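Local coordinates for argonaute protein (PDB 5I4A) that uses short 5'-hydroxyl RNA guides to bind complementary targets and cleave single-stranded DNA, and may defend its host against invading mobile genetic elements, at residues G447-H452 against I625-A630; T459-A464 against G476-L481; Y603-V608 against P620-I625. All blocks are in the same frame, centred on the assembly; numbering follows the deposited sequence.

Interaction 1: residues G447-H452 against I625-A630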
loop_
_atom_site.group_PDB
_atom_site.type_symbol
_atom_site.label_atom_id
_atom_site.label_comp_id
_atom_site.label_asym_id
_atom_site.label_seq_id
_atom_site.Cartn_x
_atom_site.Cartn_y
_atom_site.Cartn_z
ATOM N N GLY A 447 -7.122 11.654 -6.368
ATOM C CA GLY A 447 -6.615 10.293 -6.246
ATOM C C GLY A 447 -7.707 9.299 -6.600
ATOM O O GLY A 447 -8.877 9.518 -6.283
ATOM N N ILE A 448 -7.317 8.209 -7.257
ATOM C CA ILE A 448 -8.257 7.213 -7.765
ATOM C C ILE A 448 -7.839 5.839 -7.262
ATOM O O ILE A 448 -6.738 5.371 -7.574
ATOM C CB ILE A 448 -8.325 7.210 -9.302
ATOM C CG1 ILE A 448 -8.615 8.613 -9.838
ATOM C CG2 ILE A 448 -9.377 6.218 -9.783
ATOM C CD1 ILE A 448 -9.933 9.177 -9.380
ATOM N N ASP A 449 -8.724 5.185 -6.509
ATOM C CA ASP A 449 -8.553 3.795 -6.093
ATOM C C ASP A 449 -9.686 2.990 -6.717
ATOM O O ASP A 449 -10.849 3.139 -6.327
ATOM C CB ASP A 449 -8.554 3.663 -4.568
ATOM C CG ASP A 449 -8.167 2.263 -4.093
ATOM O OD1 ASP A 449 -8.446 1.272 -4.801
ATOM O OD2 ASP A 449 -7.581 2.153 -2.996
ATOM N N LEU A 450 -9.343 2.130 -7.675
ATOM C CA LEU A 450 -10.332 1.354 -8.413
ATOM C C LEU A 450 -9.788 -0.049 -8.637
ATOM O O LEU A 450 -8.749 -0.218 -9.284
ATOM C CB LEU A 450 -10.675 2.032 -9.743
ATOM C CG LEU A 450 -11.656 1.323 -10.676
ATOM C CD1 LEU A 450 -12.581 2.321 -11.346
ATOM C CD2 LEU A 450 -10.884 0.559 -11.718
ATOM N N SER A 451 -10.495 -1.050 -8.117
ATOM C CA SER A 451 -10.076 -2.441 -8.216
ATOM C C SER A 451 -11.214 -3.293 -8.764
ATOM O O SER A 451 -12.393 -2.939 -8.663
ATOM C CB SER A 451 -9.619 -2.989 -6.858
ATOM O OG SER A 451 -10.659 -2.911 -5.898
ATOM N N HIS A 452 -10.842 -4.434 -9.345
ATOM C CA HIS A 452 -11.786 -5.376 -9.938
ATOM C C HIS A 452 -11.461 -6.777 -9.442
ATOM O O HIS A 452 -10.353 -7.273 -9.670
ATOM C CB HIS A 452 -11.726 -5.342 -11.467
ATOM C CG HIS A 452 -11.941 -3.986 -12.061
ATOM N ND1 HIS A 452 -13.033 -3.203 -11.755
ATOM C CD2 HIS A 452 -11.209 -3.279 -12.952
ATOM C CE1 HIS A 452 -12.960 -2.068 -12.428
ATOM N NE2 HIS A 452 -11.864 -2.089 -13.163
ATOM N N ILE A 625 -5.882 9.054 0.929
ATOM C CA ILE A 625 -7.287 9.084 1.319
ATOM C C ILE A 625 -8.074 8.019 0.565
ATOM O O ILE A 625 -8.852 7.260 1.157
ATOM C CB ILE A 625 -7.874 10.486 1.083
ATOM C CG1 ILE A 625 -7.108 11.537 1.889
ATOM C CG2 ILE A 625 -9.346 10.503 1.435
ATOM C CD1 ILE A 625 -7.228 12.940 1.328
ATOM N N ALA A 626 -7.879 7.948 -0.755
ATOM C CA ALA A 626 -8.647 7.014 -1.572
ATOM C C ALA A 626 -8.411 5.572 -1.140
ATOM O O ALA A 626 -9.360 4.785 -1.040
ATOM C CB ALA A 626 -8.298 7.197 -3.049
ATOM N N ASN A 627 -7.153 5.205 -0.879
ATOM C CA ASN A 627 -6.874 3.864 -0.376
ATOM C C ASN A 627 -7.550 3.630 0.970
ATOM O O ASN A 627 -8.161 2.577 1.192
ATOM C CB ASN A 627 -5.365 3.639 -0.255
ATOM C CG ASN A 627 -4.682 3.473 -1.603
ATOM O OD1 ASN A 627 -5.338 3.347 -2.638
ATOM N ND2 ASN A 627 -3.356 3.455 -1.592
ATOM N N LYS A 628 -7.458 4.606 1.879
ATOM C CA LYS A 628 -7.990 4.424 3.226
ATOM C C LYS A 628 -9.511 4.331 3.224
ATOM O O LYS A 628 -10.086 3.469 3.899
ATOM C CB LYS A 628 -7.527 5.563 4.136
ATOM C CG LYS A 628 -6.204 5.306 4.837
ATOM C CD LYS A 628 -6.307 4.104 5.758
ATOM C CE LYS A 628 -5.014 3.866 6.521
ATOM N NZ LYS A 628 -4.872 4.777 7.688
ATOM N N VAL A 629 -10.184 5.209 2.476
ATOM C CA VAL A 629 -11.645 5.202 2.465
ATOM C C VAL A 629 -12.176 3.942 1.792
ATOM O O VAL A 629 -13.204 3.390 2.203
ATOM C CB VAL A 629 -12.182 6.481 1.797
ATOM C CG1 VAL A 629 -13.692 6.408 1.633
ATOM C CG2 VAL A 629 -11.801 7.700 2.624
ATOM N N ALA A 630 -11.486 3.458 0.760
ATOM C CA ALA A 630 -11.909 2.228 0.102
ATOM C C ALA A 630 -11.708 1.001 0.982
ATOM O O ALA A 630 -12.344 -0.031 0.744
ATOM C CB ALA A 630 -11.153 2.046 -1.215
HETATM O O HOH W 1 -7.247 0.176 -0.259
#
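Asp-449 turns its CG anti to the backbone N (chi1 -171°), and Asn-627 sets its own CG anti to the carbonyl carbon, so that the two side chains converge between strand and helix. They cross at about a right angle, their flat groups 81° apart. The branch of Asp-449 that does the touching is OD2, which stands 3.5 Å from CG of Asn-627 and 3.2 Å from its CA. Ala-626 and Ala-630, one helical turn apart, form the apolar part of the contact: CB of Ala-626 meets CB of Asp-449 at 3.9 Å and also lies 4.0 Å from the carbonyl O of Gly-447, while CB of Ala-630 approaches Asp-449 OD2. These small side chains let the strand and helix axes close to 7.4 Å at 40°. A water bridges the two segments, donating to Asn-627 O at 3.0 Å and, weakly, to Asp-449 OD2. Asp-519, from the neighbouring strand 513-519, touches both polar side chains; two carboxylates so close would probably repel one another, and a cation between them would be expected to ease this. Asp-449 and Asn-627, with Asp-519 and Glu-485, probably form the active site; as in relatives, Asp-449 would bind both Mn(2+) ions, and Asn-627 probably binds one. An acidic residue on a central strand facing a polar residue on a packed helix is the arrangement of the RNase H-fold active site in the PIWI domain.

Interaction 2: residues T459-A464 against G476-L481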
loop_
_atom_site.group_PDB
_atom_site.type_symbol
_atom_site.label_atom_id
_atom_site.label_comp_id
_atom_site.label_asym_id
_atom_site.label_seq_id
_atom_site.Cartn_x
_atom_site.Cartn_y
_atom_site.Cartn_z
ATOM N N THR A 459 -16.732 -4.592 -8.942
ATOM C CA THR A 459 -15.821 -3.460 -9.098
ATOM C C THR A 459 -15.926 -2.537 -7.889
ATOM O O THR A 459 -17.027 -2.279 -7.396
ATOM C CB THR A 459 -16.138 -2.676 -10.386
ATOM O OG1 THR A 459 -15.637 -3.393 -11.519
ATOM C CG2 THR A 459 -15.528 -1.278 -10.359
ATOM N N ASN A 460 -14.785 -2.036 -7.417
ATOM C CA ASN A 460 -14.728 -1.197 -6.225
ATOM C C ASN A 460 -14.005 0.103 -6.572
ATOM O O ASN A 460 -12.876 0.081 -7.082
ATOM C CB ASN A 460 -14.014 -1.914 -5.087
ATOM C CG ASN A 460 -14.801 -3.092 -4.569
ATOM O OD1 ASN A 460 -16.021 -3.005 -4.405
ATOM N ND2 ASN A 460 -14.124 -4.208 -4.332
ATOM N N LEU A 461 -14.651 1.235 -6.275
ATOM C CA LEU A 461 -14.190 2.553 -6.699
ATOM C C LEU A 461 -14.226 3.532 -5.533
ATOM O O LEU A 461 -15.169 3.528 -4.737
ATOM C CB LEU A 461 -15.062 3.091 -7.844
ATOM C CG LEU A 461 -14.941 4.589 -8.146
ATOM C CD1 LEU A 461 -13.577 4.911 -8.740
ATOM C CD2 LEU A 461 -16.057 5.049 -9.065
ATOM N N CYS A 462 -13.196 4.374 -5.442
ATOM C CA CYS A 462 -13.159 5.477 -4.487
ATOM C C CYS A 462 -12.247 6.567 -5.035
ATOM O O CYS A 462 -11.155 6.269 -5.528
ATOM C CB CYS A 462 -12.672 5.014 -3.110
ATOM S SG CYS A 462 -12.469 6.366 -1.917
ATOM N N ILE A 463 -12.702 7.820 -4.963
ATOM C CA ILE A 463 -11.928 8.963 -5.426
ATOM C C ILE A 463 -11.848 9.999 -4.310
ATOM O O ILE A 463 -12.727 10.084 -3.448
ATOM C CB ILE A 463 -12.520 9.591 -6.713
ATOM C CG1 ILE A 463 -13.686 10.529 -6.392
ATOM C CG2 ILE A 463 -12.981 8.507 -7.678
ATOM C CD1 ILE A 463 -13.367 11.998 -6.609
ATOM N N ALA A 464 -10.779 10.795 -4.337
ATOM C CA ALA A 464 -10.551 11.827 -3.336
ATOM C C ALA A 464 -9.852 13.007 -3.993
ATOM O O ALA A 464 -8.866 12.822 -4.713
ATOM C CB ALA A 464 -9.706 11.295 -2.173
ATOM N N GLY A 476 -15.550 10.365 -2.877
ATOM C CA GLY A 476 -16.629 9.543 -3.404
ATOM C C GLY A 476 -16.260 8.079 -3.334
ATOM O O GLY A 476 -15.116 7.705 -3.579
ATOM N N LYS A 477 -17.248 7.251 -2.991
ATOM C CA LYS A 477 -17.036 5.822 -2.815
ATOM C C LYS A 477 -18.249 5.061 -3.325
ATOM O O LYS A 477 -19.389 5.473 -3.098
ATOM C CB LYS A 477 -16.778 5.470 -1.342
ATOM C CG LYS A 477 -16.520 3.991 -1.091
ATOM C CD LYS A 477 -16.272 3.699 0.381
ATOM C CE LYS A 477 -15.893 2.240 0.597
ATOM N NZ LYS A 477 -15.594 1.937 2.027
ATOM N N HIS A 478 -17.993 3.951 -4.018
ATOM C CA HIS A 478 -19.037 3.075 -4.529
ATOM C C HIS A 478 -18.634 1.633 -4.278
ATOM O O HIS A 478 -17.498 1.246 -4.568
ATOM C CB HIS A 478 -19.276 3.305 -6.019
ATOM C CG HIS A 478 -19.784 4.674 -6.335
ATOM N ND1 HIS A 478 -21.125 4.988 -6.316
ATOM C CD2 HIS A 478 -19.134 5.816 -6.661
ATOM C CE1 HIS A 478 -21.280 6.263 -6.624
ATOM N NE2 HIS A 478 -20.087 6.787 -6.838
ATOM N N LYS A 479 -19.561 0.844 -3.754
ATOM C CA LYS A 479 -19.287 -0.527 -3.358
ATOM C C LYS A 479 -20.034 -1.503 -4.259
ATOM O O LYS A 479 -21.202 -1.289 -4.602
ATOM C CB LYS A 479 -19.671 -0.760 -1.895
ATOM C CG LYS A 479 -18.972 0.162 -0.900
ATOM C CD LYS A 479 -18.953 -0.458 0.495
ATOM C CE LYS A 479 -18.146 -1.754 0.514
ATOM N NZ LYS A 479 -18.481 -2.592 1.704
ATOM N N ASN A 480 -19.335 -2.565 -4.651
ATOM C CA ASN A 480 -19.900 -3.697 -5.387
ATOM C C ASN A 480 -20.658 -3.243 -6.638
ATOM O O ASN A 480 -21.866 -3.424 -6.771
ATOM C CB ASN A 480 -20.802 -4.536 -4.477
ATOM C CG ASN A 480 -20.104 -4.988 -3.211
ATOM O OD1 ASN A 480 -19.281 -5.902 -3.238
ATOM N ND2 ASN A 480 -20.448 -4.366 -2.091
ATOM N N LEU A 481 -19.903 -2.637 -7.549
ATOM C CA LEU A 481 -20.388 -2.349 -8.886
ATOM C C LEU A 481 -20.153 -3.561 -9.779
ATOM O O LEU A 481 -19.155 -4.270 -9.635
ATOM C CB LEU A 481 -19.683 -1.121 -9.464
ATOM C CG LEU A 481 -19.838 0.173 -8.661
ATOM C CD1 LEU A 481 -18.819 1.212 -9.104
ATOM C CD2 LEU A 481 -21.252 0.716 -8.794
HETATM O O HOH W 2 -16.507 -5.762 -3.671
#
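An antiparallel beta hairpin joins 459-464 to 476-481, the latter on an edge strand of the sheet within this chain. Lys-477 is extended from end to end: its CB lies 4.4 Å from SG of Cys-462, its non-hydrogen-bonded partner, CG passes 3.9 Å from Leu-461 O, and the remaining methylenes lead away until NZ bonds to the carbonyl O of Val-629 on helix 621-631. On the other face, which helix 485-507 covers, Leu-461 and His-478 lie side by side, CD2 of the leucine 4.0 Å from CD2 of the ring. Their backbones are tied by a nearly straight bond from His-478 N to Leu-461 O (2.9 Å, 170°), in the carbonyl plane. Ile-463 and Gly-476 bond in both directions, and CG1 of Ile-463 packs over the glycine backbone, close to Gly-476 N. Between the pairs Leu-461/His-478 and Thr-459/Leu-481 the register slips by one residue, a beta bulge, and Asn-480 there takes a left-handed backbone conformation. At this bulge OD1 of Asn-460 accepts a weak bond from Asn-480 N at 3.4 Å, and one water donates to both OD1 of Asn-460 (2.9 Å) and OD1 of Asn-480 (2.8 Å).

Interaction 3: residues Y603-V608 against P620-I625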
loop_
_atom_site.group_PDB
_atom_site.type_symbol
_atom_site.label_atom_id
_atom_site.label_comp_id
_atom_site.label_asym_id
_atom_site.label_seq_id
_atom_site.Cartn_x
_atom_site.Cartn_y
_atom_site.Cartn_z
ATOM N N TYR A 603 5.306 14.506 -5.056
ATOM C CA TYR A 603 6.042 14.225 -3.829
ATOM C C TYR A 603 5.609 15.153 -2.701
ATOM O O TYR A 603 5.426 14.711 -1.560
ATOM C CB TYR A 603 7.545 14.345 -4.072
ATOM C CG TYR A 603 8.371 14.030 -2.847
ATOM C CD1 TYR A 603 8.602 12.715 -2.466
ATOM C CD2 TYR A 603 8.912 15.042 -2.070
ATOM C CE1 TYR A 603 9.351 12.418 -1.347
ATOM C CE2 TYR A 603 9.664 14.754 -0.946
ATOM C CZ TYR A 603 9.882 13.441 -0.591
ATOM O OH TYR A 603 10.629 13.141 0.523
ATOM N N LEU A 604 5.447 16.444 -2.997
ATOM C CA LEU A 604 4.982 17.380 -1.978
ATOM C C LEU A 604 3.603 16.996 -1.463
ATOM O O LEU A 604 3.282 17.257 -0.299
ATOM C CB LEU A 604 4.961 18.806 -2.533
ATOM C CG LEU A 604 6.302 19.461 -2.880
ATOM C CD1 LEU A 604 6.087 20.680 -3.756
ATOM C CD2 LEU A 604 7.071 19.841 -1.621
ATOM N N LEU A 605 2.782 16.362 -2.305
ATOM C CA LEU A 605 1.466 15.914 -1.862
ATOM C C LEU A 605 1.555 14.901 -0.726
ATOM O O LEU A 605 0.598 14.752 0.043
ATOM C CB LEU A 605 0.687 15.316 -3.031
ATOM C CG LEU A 605 0.060 16.324 -3.997
ATOM C CD1 LEU A 605 -0.652 15.599 -5.125
ATOM C CD2 LEU A 605 -0.895 17.238 -3.245
ATOM N N THR A 606 2.677 14.188 -0.607
ATOM C CA THR A 606 2.844 13.271 0.516
ATOM C C THR A 606 3.029 13.998 1.844
ATOM O O THR A 606 3.026 13.347 2.894
ATOM C CB THR A 606 4.039 12.339 0.278
ATOM O OG1 THR A 606 5.259 13.043 0.543
ATOM C CG2 THR A 606 4.051 11.835 -1.163
ATOM N N ARG A 607 3.185 15.323 1.824
ATOM C CA ARG A 607 3.427 16.095 3.032
ATOM C C ARG A 607 2.429 17.221 3.258
ATOM O O ARG A 607 2.568 17.950 4.245
ATOM C CB ARG A 607 4.840 16.698 3.011
ATOM C CG ARG A 607 5.962 15.687 2.864
ATOM C CD ARG A 607 6.164 14.871 4.135
ATOM N NE ARG A 607 7.434 14.157 4.099
ATOM C CZ ARG A 607 8.591 14.678 4.498
ATOM N NH1 ARG A 607 8.632 15.916 4.976
ATOM N NH2 ARG A 607 9.705 13.961 4.420
ATOM N N VAL A 608 1.437 17.399 2.379
ATOM C CA VAL A 608 0.472 18.478 2.563
ATOM C C VAL A 608 -0.428 18.253 3.765
ATOM O O VAL A 608 -1.196 19.149 4.132
ATOM C CB VAL A 608 -0.397 18.677 1.303
ATOM C CG1 VAL A 608 0.469 19.070 0.124
ATOM C CG2 VAL A 608 -1.191 17.420 1.001
ATOM N N PRO A 620 0.907 10.201 -2.062
ATOM C CA PRO A 620 0.277 11.522 -2.144
ATOM C C PRO A 620 -1.061 11.506 -1.426
ATOM O O PRO A 620 -1.805 10.526 -1.494
ATOM C CB PRO A 620 0.115 11.753 -3.653
ATOM C CG PRO A 620 0.240 10.397 -4.273
ATOM C CD PRO A 620 1.187 9.644 -3.397
ATOM N N TYR A 621 -1.342 12.595 -0.714
ATOM C CA TYR A 621 -2.504 12.645 0.173
ATOM C C TYR A 621 -3.812 12.239 -0.500
ATOM O O TYR A 621 -4.552 11.440 0.099
ATOM C CB TYR A 621 -2.598 14.049 0.789
ATOM C CG TYR A 621 -3.528 14.164 1.977
ATOM C CD1 TYR A 621 -3.552 13.190 2.971
ATOM C CD2 TYR A 621 -4.367 15.261 2.117
ATOM C CE1 TYR A 621 -4.401 13.302 4.059
ATOM C CE2 TYR A 621 -5.212 15.383 3.198
ATOM C CZ TYR A 621 -5.227 14.404 4.167
ATOM O OH TYR A 621 -6.075 14.533 5.242
ATOM N N PRO A 622 -4.154 12.705 -1.711
ATOM C CA PRO A 622 -5.390 12.204 -2.340
ATOM C C PRO A 622 -5.411 10.694 -2.517
ATOM O O PRO A 622 -6.459 10.068 -2.313
ATOM C CB PRO A 622 -5.422 12.943 -3.687
ATOM C CG PRO A 622 -4.031 13.430 -3.908
ATOM C CD PRO A 622 -3.503 13.732 -2.545
ATOM N N LEU A 623 -4.281 10.088 -2.888
ATOM C CA LEU A 623 -4.226 8.633 -3.002
ATOM C C LEU A 623 -4.275 7.970 -1.636
ATOM O O LEU A 623 -4.904 6.917 -1.474
ATOM C CB LEU A 623 -2.962 8.206 -3.747
ATOM C CG LEU A 623 -3.035 8.110 -5.267
ATOM C CD1 LEU A 623 -1.816 7.371 -5.771
ATOM C CD2 LEU A 623 -4.308 7.405 -5.698
ATOM N N HIS A 624 -3.595 8.556 -0.649
ATOM C CA HIS A 624 -3.676 8.041 0.715
ATOM C C HIS A 624 -5.120 7.994 1.196
ATOM O O HIS A 624 -5.555 7.004 1.797
ATOM C CB HIS A 624 -2.830 8.904 1.647
ATOM C CG HIS A 624 -2.930 8.513 3.087
ATOM N ND1 HIS A 624 -2.126 7.547 3.654
ATOM C CD2 HIS A 624 -3.750 8.946 4.073
ATOM C CE1 HIS A 624 -2.441 7.407 4.929
ATOM N NE2 HIS A 624 -3.424 8.245 5.208
ATOM N N ILE A 625 -5.882 9.054 0.929
ATOM C CA ILE A 625 -7.287 9.084 1.319
ATOM C C ILE A 625 -8.074 8.019 0.565
ATOM O O ILE A 625 -8.852 7.260 1.157
ATOM C CB ILE A 625 -7.874 10.486 1.083
ATOM C CG1 ILE A 625 -7.108 11.537 1.889
ATOM C CG2 ILE A 625 -9.346 10.503 1.435
ATOM C CD1 ILE A 625 -7.228 12.940 1.328
#
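One hydrogen bond crosses between the segments: Tyr-621 N, at the first turn of helix 621-631, donates to Leu-605 O at 3.0 Å. The donor stands well above the carbonyl plane, 64° out of it, so the bond comes over the peptide and not along a lone pair. Pro-620 occupies the N-cap position, and the amide after it, that of Tyr-621, finds its acceptor in Leu-605 O. Within 603-608, Tyr-603 O is gripped twice, by the backbone N of Thr-606 and by its OG1, which sits in the crowded position between backbone N and carbonyl carbon (chi1 78°) and donates at 2.7 Å nearly along the C=O axis. The same rotation lays CG2 of Thr-606 against Pro-620 N at 3.7 Å. An alanine here would lose both the hydroxyl and that methyl, and would probably loosen the turn around Tyr-603 O and its fit to Pro-620. Apolar contacts flank the bond. CB of Leu-605 meets CB of Pro-620 at 3.7 Å, with the two side chains crossing at about a right angle, and CD1 reaches on to CG of Pro-622. Val-608 directs CG2 at CB of Tyr-621, also 3.7 Å away, while Ile-625 CD1 lies over the centre of one face of the tyrosine ring. The joint is fully buried: Leu-605, Pro-620 and Pro-622 all rest on Leu-517 of strand 513-519, and Tyr-621 and Pro-622 on Val-466 of strand 458-466, so the start of helix 621-631 packs against both strands.

All three contacts belong to the PIWI domain. Interactions 1 and 2 have centres about 7 Å apart and both reach one sheet, where strands 443-452 and 458-466 are neighbours; Gly-447 N and Ala-464 O, 2.7 Å apart, probably form one of the bonds joining them. The centre of interaction 3 is about 13 Å from that of interaction 1 and about 19 Å from that of interaction 2; it shares helix 621-631 and Ile-625 with interaction 1. Along the chain, strand 447-452 comes first, then the hairpin of interaction 2, then interaction 3, whose second segment runs straight into 625-630. One helix therefore packs at its start in interaction 3 and, further on, carries Asn-627 beside Asp-449 in interaction 1.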